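Local coordinates for actin-binding protein (Saccharomyces cerevisiae, PDB 1HQZ), which binds actin filaments, probably through this N-terminal cofilin-homology domain, and recruits the ARP2/3 complex to their sides, regulating the actin assembly that the complex mediates, at residues Ala104-Ala107 with Asn108-Lys112. Sequence-based numbering, arbitrary orientation.
Sequences AAVA and NNLFK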
ATOM      1  N   ALA A 104      -9.183   3.572  -5.822  1.00 37.89           N
ATOM      2  CA  ALA A 104     -10.187   2.576  -6.167  1.00 38.76           C
ATOM      3  C   ALA A 104      -9.608   1.662  -7.253  1.00 39.41           C
ATOM      4  O   ALA A 104      -9.742   0.441  -7.184  1.00 41.07           O
ATOM      5  CB  ALA A 104     -11.457   3.266  -6.666  1.00 38.56           C
ATOM      6  N   ALA A 105      -8.944   2.258  -8.240  1.00 40.01           N
ATOM      7  CA  ALA A 105      -8.334   1.492  -9.332  1.00 40.56           C
ATOM      8  C   ALA A 105      -7.283   0.513  -8.808  1.00 41.22           C
ATOM      9  O   ALA A 105      -7.248  -0.657  -9.212  1.00 42.04           O
ATOM     10  CB  ALA A 105      -7.701   2.437 -10.350  1.00 39.47           C
ATOM     11  N   VAL A 106      -6.418   0.994  -7.920  1.00 38.94           N
ATOM     12  CA  VAL A 106      -5.383   0.151  -7.340  1.00 37.46           C
ATOM     13  C   VAL A 106      -5.997  -1.001  -6.546  1.00 37.81           C
ATOM     14  O   VAL A 106      -5.513  -2.132  -6.589  1.00 36.34           O
ATOM     15  CB  VAL A 106      -4.483   0.948  -6.377  1.00 38.02           C
ATOM     16  CG1 VAL A 106      -3.534  -0.007  -5.638  1.00 37.71           C
ATOM     17  CG2 VAL A 106      -3.699   1.989  -7.147  1.00 34.85           C
ATOM     18  N   ALA A 107      -7.065  -0.707  -5.815  1.00 38.33           N
ATOM     19  CA  ALA A 107      -7.707  -1.723  -5.001  1.00 40.60           C
ATOM     20  C   ALA A 107      -8.460  -2.755  -5.831  1.00 42.64           C
ATOM     21  O   ALA A 107      -8.514  -3.923  -5.458  1.00 43.44           O
ATOM     22  CB  ALA A 107      -8.650  -1.065  -3.991  1.00 38.75           C
ATOM     23  N   ASN A 108      -9.030  -2.329  -6.958  1.00 44.40           N
ATOM     24  CA  ASN A 108      -9.791  -3.247  -7.802  1.00 46.80           C
ATOM     25  C   ASN A 108      -8.977  -3.949  -8.892  1.00 46.22           C
ATOM     26  O   ASN A 108      -9.311  -5.064  -9.291  1.00 46.16           O
ATOM     27  CB  ASN A 108     -10.972  -2.529  -8.485  1.00 49.00           C
ATOM     28  CG  ASN A 108     -11.851  -1.750  -7.511  1.00 52.14           C
ATOM     29  OD1 ASN A 108     -12.143  -2.203  -6.397  1.00 53.69           O
ATOM     30  ND2 ASN A 108     -12.298  -0.573  -7.945  1.00 52.15           N
ATOM     31  N   ASN A 109      -7.906  -3.319  -9.365  1.00 45.05           N
ATOM     32  CA  ASN A 109      -7.129  -3.912 -10.446  1.00 43.77           C
ATOM     33  C   ASN A 109      -5.690  -4.316 -10.163  1.00 43.88           C
ATOM     34  O   ASN A 109      -5.165  -5.216 -10.821  1.00 44.80           O
ATOM     35  CB  ASN A 109      -7.119  -2.969 -11.652  1.00 44.75           C
ATOM     36  CG  ASN A 109      -8.477  -2.365 -11.931  1.00 45.90           C
ATOM     37  OD1 ASN A 109      -9.461  -3.076 -12.107  1.00 47.02           O
ATOM     38  ND2 ASN A 109      -8.535  -1.041 -11.973  1.00 46.42           N
ATOM     39  N   LEU A 110      -5.040  -3.662  -9.208  1.00 41.65           N
ATOM     40  CA  LEU A 110      -3.643  -3.975  -8.929  1.00 39.70           C
ATOM     41  C   LEU A 110      -3.394  -4.795  -7.659  1.00 39.90           C
ATOM     42  O   LEU A 110      -2.963  -5.948  -7.734  1.00 39.38           O
ATOM     43  CB  LEU A 110      -2.835  -2.674  -8.881  1.00 39.19           C
ATOM     44  CG  LEU A 110      -1.314  -2.800  -8.763  1.00 39.51           C
ATOM     45  CD1 LEU A 110      -0.755  -3.473 -10.014  1.00 40.42           C
ATOM     46  CD2 LEU A 110      -0.692  -1.415  -8.596  1.00 36.34           C
ATOM     47  N   PHE A 111      -3.655  -4.202  -6.495  1.00 39.28           N
ATOM     48  CA  PHE A 111      -3.438  -4.902  -5.229  1.00 38.45           C
ATOM     49  C   PHE A 111      -4.686  -5.653  -4.799  1.00 39.06           C
ATOM     50  O   PHE A 111      -5.192  -5.437  -3.696  1.00 41.18           O
ATOM     51  CB  PHE A 111      -3.038  -3.911  -4.129  1.00 38.24           C
ATOM     52  CG  PHE A 111      -1.702  -3.249  -4.351  1.00 37.65           C
ATOM     53  CD1 PHE A 111      -1.355  -2.102  -3.641  1.00 37.76           C
ATOM     54  CD2 PHE A 111      -0.778  -3.784  -5.242  1.00 36.49           C
ATOM     55  CE1 PHE A 111      -0.101  -1.501  -3.815  1.00 36.37           C
ATOM     56  CE2 PHE A 111       0.473  -3.192  -5.424  1.00 37.37           C
ATOM     57  CZ  PHE A 111       0.812  -2.046  -4.707  1.00 35.12           C
ATOM     58  N   LYS A 112      -5.185  -6.531  -5.662  1.00 37.26           N
ATOM     59  CA  LYS A 112      -6.390  -7.296  -5.348  1.00 38.35           C
ATOM     60  C   LYS A 112      -6.155  -8.310  -4.231  1.00 36.73           C
ATOM     61  O   LYS A 112      -5.036  -8.793  -4.044  1.00 34.68           O
ATOM     62  CB  LYS A 112      -6.897  -8.046  -6.591  1.00 39.98           C
ATOM     63  CG  LYS A 112      -7.317  -7.158  -7.751  1.00 41.15           C
ATOM     64  CD  LYS A 112      -7.774  -7.986  -8.956  1.00 41.54           C
ATOM     65  CE  LYS A 112      -9.096  -8.684  -8.664  1.00 41.48           C
ATOM     66  NZ  LYS A 112     -10.157  -7.697  -8.308  1.00 43.34           N
TER
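Val106 O accepts two backbone hydrogen bonds, from Leu110 N and Phe111 N, and so illustrates how a helix widens toward its C-terminal part. Phe111 N lies 2.8 Å from Val106 O and comes in almost head-on, with a C=O...N angle of 161°. Leu110 N is 3.1 Å from Val106 O and sits 43° out of the carbonyl plane. For the two preceding carbonyls the spacing is still the regular i to i+4: Asn108 N bonds Ala104 O at 2.9 Å and Asn109 N bonds Ala105 O at 2.7 Å.

Among the side chains, Val106 and Phe111 lie alongside one another, pointing the same way. Val106 CG1 swings anti to its own nitrogen (chi1 172°), which brings it obliquely to the Phe111 ring, 3.6 Å from CD1. Both residues are buried and also touch Tyr66 of strand 65-71, while Leu110 reaches Ile15 of helix 12-24 and Ile35 of strand 32-37.

Polar groups occupy the more open side. Lys112, its chain bent at both outer torsions, folds back so that NZ donates to the backbone oxygen of Asn108 at 2.9 Å. Asn109 ND2 passes close to Ala105 CB, 3.9 Å away, but its hydrogen bond goes to Tyr8 OH.

Phe111 centres an inverse gamma turn, with a weak bond from Lys112 N to Leu110 O. The i to i+5 bond from Phe111 N to Val106 O makes a wider pi-type turn toward the C-terminal part of helix 93-110, the helix of the beta-alpha-beta unit that joins parallel strands 80-86 and 116-120 in the ADF-homology fold.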